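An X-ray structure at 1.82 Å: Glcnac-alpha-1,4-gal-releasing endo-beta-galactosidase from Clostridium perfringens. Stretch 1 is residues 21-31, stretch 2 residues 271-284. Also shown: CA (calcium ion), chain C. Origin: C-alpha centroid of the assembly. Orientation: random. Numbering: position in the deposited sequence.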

# COMPACT_ATOMS: atom_id res chain seq x y z
N PRO A 21 7.43 19.44 -2.41
CA PRO A 21 8.41 19.80 -1.38
C PRO A 21 8.69 18.66 -0.40
O PRO A 21 7.77 17.97 -0.01
CB PRO A 21 7.76 20.97 -0.62
CG PRO A 21 6.35 21.04 -1.08
CD PRO A 21 6.24 20.30 -2.38
N ALA A 22 9.95 18.50 -0.00
CA ALA A 22 10.28 17.54 1.04
C ALA A 22 9.48 17.81 2.33
O ALA A 22 9.31 18.99 2.75
CB ALA A 22 11.78 17.59 1.32
N ASN A 23 8.98 16.74 2.96
CA ASN A 23 8.38 16.84 4.29
C ASN A 23 9.44 17.17 5.36
O ASN A 23 10.64 16.95 5.14
CB ASN A 23 7.65 15.54 4.67
CG ASN A 23 6.26 15.45 4.05
OD1 ASN A 23 5.60 16.46 3.78
ND2 ASN A 23 5.80 14.22 3.84
N PRO A 24 9.02 17.71 6.51
CA PRO A 24 9.95 17.94 7.62
C PRO A 24 10.42 16.63 8.25
O PRO A 24 9.73 15.62 8.17
CB PRO A 24 9.15 18.78 8.62
CG PRO A 24 7.73 18.57 8.29
CD PRO A 24 7.64 18.14 6.84
N ILE A 25 11.60 16.66 8.86
CA ILE A 25 12.13 15.46 9.51
C ILE A 25 11.29 15.10 10.75
O ILE A 25 11.05 13.91 11.03
CB ILE A 25 13.63 15.65 9.84
CG1 ILE A 25 14.46 15.60 8.55
CG2 ILE A 25 14.11 14.56 10.80
CD1 ILE A 25 15.89 16.11 8.66
N GLU A 26 10.83 16.12 11.47
CA GLU A 26 9.96 15.89 12.62
C GLU A 26 8.49 15.88 12.20
O GLU A 26 8.03 16.79 11.48
CB GLU A 26 10.23 16.89 13.74
N LYS A 27 7.78 14.84 12.62
CA LYS A 27 6.38 14.62 12.29
C LYS A 27 5.55 14.70 13.56
O LYS A 27 5.77 13.93 14.50
CB LYS A 27 6.22 13.22 11.65
CG LYS A 27 4.83 12.89 11.14
CD LYS A 27 4.77 11.46 10.54
CE LYS A 27 3.80 11.39 9.36
NZ LYS A 27 2.36 11.49 9.73
N ALA A 28 4.60 15.63 13.59
CA ALA A 28 3.75 15.82 14.77
C ALA A 28 3.04 14.52 15.19
O ALA A 28 2.41 13.86 14.37
CB ALA A 28 2.74 16.93 14.54
N GLY A 29 3.18 14.17 16.47
CA GLY A 29 2.56 12.98 17.04
C GLY A 29 3.39 11.71 16.90
O GLY A 29 2.97 10.63 17.33
N TYR A 30 4.58 11.86 16.30
CA TYR A 30 5.47 10.74 16.02
C TYR A 30 6.90 11.02 16.46
O TYR A 30 7.29 12.18 16.67
CB TYR A 30 5.47 10.46 14.51
CG TYR A 30 4.19 9.88 13.96
CD1 TYR A 30 3.08 10.69 13.70
CD2 TYR A 30 4.11 8.52 13.64
CE1 TYR A 30 1.91 10.17 13.18
CE2 TYR A 30 2.93 7.97 13.11
CZ TYR A 30 1.84 8.81 12.87
OH TYR A 30 0.67 8.31 12.36
N LYS A 31 7.68 9.94 16.57
CA LYS A 31 9.10 10.01 16.83
C LYS A 31 9.85 9.37 15.67
O LYS A 31 9.48 8.30 15.20
CB LYS A 31 9.46 9.28 18.14
N ILE A 271 16.45 8.54 -5.16
CA ILE A 271 15.75 8.59 -3.88
C ILE A 271 16.38 9.65 -2.97
O ILE A 271 17.53 9.51 -2.58
CB ILE A 271 15.76 7.21 -3.19
CG1 ILE A 271 15.26 6.12 -4.16
CG2 ILE A 271 14.90 7.22 -1.92
CD1 ILE A 271 16.06 4.85 -4.07
N ASP A 272 15.60 10.67 -2.61
CA ASP A 272 16.09 11.79 -1.81
C ASP A 272 16.31 11.39 -0.35
O ASP A 272 17.32 11.76 0.27
CB ASP A 272 15.11 12.97 -1.93
CG ASP A 272 15.53 14.19 -1.11
OD1 ASP A 272 14.62 14.98 -0.79
OD2 ASP A 272 16.71 14.41 -0.77
N TYR A 273 15.36 10.63 0.20
CA TYR A 273 15.45 10.18 1.58
C TYR A 273 14.50 9.02 1.82
O TYR A 273 13.55 8.82 1.05
CB TYR A 273 15.14 11.30 2.60
CG TYR A 273 13.72 11.88 2.57
CD1 TYR A 273 12.63 11.18 3.12
CD2 TYR A 273 13.48 13.17 2.07
CE1 TYR A 273 11.34 11.71 3.10
CE2 TYR A 273 12.19 13.72 2.07
CZ TYR A 273 11.14 13.00 2.59
OH TYR A 273 9.88 13.55 2.58
N MET A 274 14.77 8.28 2.90
CA MET A 274 13.83 7.32 3.48
C MET A 274 13.74 7.63 4.98
O MET A 274 14.76 7.79 5.64
CB MET A 274 14.31 5.88 3.29
CG MET A 274 13.39 4.85 3.98
SD MET A 274 14.05 3.17 3.82
CE MET A 274 13.22 2.35 5.18
N ARG A 275 12.51 7.72 5.49
CA ARG A 275 12.29 8.00 6.91
C ARG A 275 11.22 7.07 7.43
O ARG A 275 10.26 6.74 6.72
CB ARG A 275 11.86 9.46 7.10
CG ARG A 275 12.94 10.48 6.71
CD ARG A 275 12.52 11.94 6.86
NE ARG A 275 13.45 12.84 6.19
CZ ARG A 275 13.13 14.04 5.70
NH1 ARG A 275 11.89 14.51 5.82
NH2 ARG A 275 14.06 14.78 5.09
N VAL A 276 11.38 6.64 8.67
CA VAL A 276 10.34 5.85 9.34
C VAL A 276 10.06 6.45 10.72
O VAL A 276 10.99 6.66 11.51
CB VAL A 276 10.76 4.38 9.54
CG1 VAL A 276 9.59 3.57 10.09
CG2 VAL A 276 11.27 3.76 8.20
N TRP A 277 8.79 6.73 10.98
CA TRP A 277 8.39 7.28 12.27
C TRP A 277 7.50 6.30 13.03
O TRP A 277 6.84 5.44 12.42
CB TRP A 277 7.59 8.57 12.07
CG TRP A 277 8.29 9.76 11.48
CD1 TRP A 277 8.90 10.78 12.17
CD2 TRP A 277 8.35 10.12 10.09
NE1 TRP A 277 9.36 11.74 11.29
CE2 TRP A 277 9.04 11.36 10.01
CE3 TRP A 277 7.90 9.52 8.91
CZ2 TRP A 277 9.29 12.00 8.78
CZ3 TRP A 277 8.15 10.16 7.69
CH2 TRP A 277 8.84 11.40 7.64
N LYS A 278 7.49 6.42 14.35
CA LYS A 278 6.64 5.59 15.20
C LYS A 278 5.71 6.53 15.97
O LYS A 278 6.15 7.59 16.40
CB LYS A 278 7.47 4.79 16.20
CG LYS A 278 8.43 3.77 15.55
CD LYS A 278 7.72 2.47 15.23
CE LYS A 278 8.72 1.39 14.77
NZ LYS A 278 8.07 0.04 14.78
N PRO A 279 4.44 6.16 16.14
CA PRO A 279 3.50 7.02 16.85
C PRO A 279 3.90 7.14 18.32
O PRO A 279 4.28 6.14 18.95
CB PRO A 279 2.16 6.28 16.67
CG PRO A 279 2.54 4.87 16.48
CD PRO A 279 3.80 4.92 15.64
N VAL A 280 3.84 8.35 18.88
CA VAL A 280 4.23 8.50 20.29
C VAL A 280 3.37 7.63 21.22
O VAL A 280 3.88 7.07 22.20
CB VAL A 280 4.23 9.97 20.75
CG1 VAL A 280 5.31 10.76 20.01
CG2 VAL A 280 2.86 10.61 20.57
N ASP A 281 2.09 7.48 20.88
CA ASP A 281 1.16 6.75 21.76
C ASP A 281 0.88 5.31 21.31
O ASP A 281 -0.01 4.64 21.85
CB ASP A 281 -0.14 7.55 21.91
CG ASP A 281 0.04 8.86 22.67
OD1 ASP A 281 0.80 8.89 23.67
OD2 ASP A 281 -0.53 9.93 22.34
N GLY A 282 1.65 4.84 20.33
CA GLY A 282 1.43 3.51 19.79
C GLY A 282 0.19 3.44 18.92
O GLY A 282 -0.53 4.42 18.75
N TYR A 283 -0.03 2.26 18.33
CA TYR A 283 -1.21 2.02 17.52
C TYR A 283 -2.20 1.18 18.30
O TYR A 283 -1.82 0.41 19.18
CB TYR A 283 -0.82 1.25 16.26
CG TYR A 283 -0.00 2.04 15.26
CD1 TYR A 283 -0.53 3.18 14.64
CD2 TYR A 283 1.29 1.63 14.90
CE1 TYR A 283 0.23 3.90 13.70
CE2 TYR A 283 2.05 2.34 13.97
CZ TYR A 283 1.51 3.47 13.38
OH TYR A 283 2.24 4.19 12.45
N LYS A 284 -3.48 1.32 17.96
CA LYS A 284 -4.54 0.45 18.49
C LYS A 284 -4.34 -0.97 17.95
O LYS A 284 -4.02 -1.15 16.78
CB LYS A 284 -5.91 0.97 18.04
CG LYS A 284 -6.36 2.26 18.72
CA CA C . 18.63 13.73 0.46
O HOH W 1 13.79 17.60 4.52
O HOH W 2 18.76 16.15 -0.07
O HOH W 3 17.39 14.57 2.30

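The contact between residues 21-31 and 271-284 joins a short antiparallel strand pairing at one end to a longer section in which side chains of the strand 271-279 hold an irregular loop mainly by its backbone carbonyls. The two segments lie far apart in sequence, and together they bury 728 Å² of surface.

Within these stretches, the sheet pairing involves Tyr-30 and Lys-31 of stretch 1. Lys-31 and Lys-278 form an antiparallel hydrogen-bonded pair, with Lys-31 N donating to Lys-278 O at 2.8 Å and Lys-278 N returning a bond to Lys-31 O at 2.9 Å. The neighbouring pair, Tyr-30 with Pro-279, is of the non-hydrogen-bonded kind, a position that suits proline because its nitrogen carries no hydrogen to donate. The CA atoms of Tyr-30 and Pro-279 approach to 4.3 Å. Two CA-H...O contacts supplement the ladder: Tyr-30 CA lies 3.2 Å from Lys-278 O, and Trp-277 CA lies 3.3 Å from Lys-31 O.

Turns adjoin this pairing on both strands. In stretch 1, a type II turn from Lys-27 to Tyr-30 is closed by Tyr-30 N bonding to Lys-27 O at 3.0 Å; Gly-29 has a phi of 87°, a value that favours glycine. In stretch 2, a type I turn runs from Pro-279 to Gly-282. The two turns are linked by an almost perfectly linear hydrogen bond, 2.9 Å from Val-280 N to Gly-29 O.

Before the turn, the loop runs too far from the strand for direct backbone pairing, with the CA atoms of Ile-25 and Arg-275 separated by 7.9 Å. Alternate strand residues, Tyr-273, Arg-275 and Trp-277, point toward the loop and span the gap. Trp-277, which has the largest area covered by the other stretch, donates from NE1 to Ile-25 O at 2.8 Å, with the carbonyl near the plane of the indole. Over a face of the same ring sits Lys-27 CB, 3.6 Å from the centroid of the five-membered ring in a CH-pi contact. The Lys-27 side chain then leads its charged end away, leaving aliphatic carbon against the indole. Trp-277 CB also packs against Tyr-30 CB at 3.7 Å.

Arg-275 combines polar and apolar contacts. Its NH1 donates to Asn-23 O at 2.8 Å, at the edge of the guanidinium, where its N-H bonds project. Water 1 reinforces this link, accepting from Arg-275 NH2 at 2.9 Å and donating to Asn-23 O at 3.3 Å. Ile-25 covers one face of the guanidinium, with CG1 3.5 Å from Arg-275 CZ.

Tyr-273 completes the series: Asn-23 N makes a weak hydrogen bond to Tyr-273 OH at 3.3 Å, while Ala-22 CB meets the ring edge at CE2, 4.0 Å away. Beside it, Asp-272 binds the calcium ion through both O and OD2, with Asp-272 O and Asp-272 OD2 each 2.4 Å from the ion.

At the opposite end of the contact, the Tyr-30 ring rests against Pro-279, with CE2 4.0 Å from Pro-279 CB.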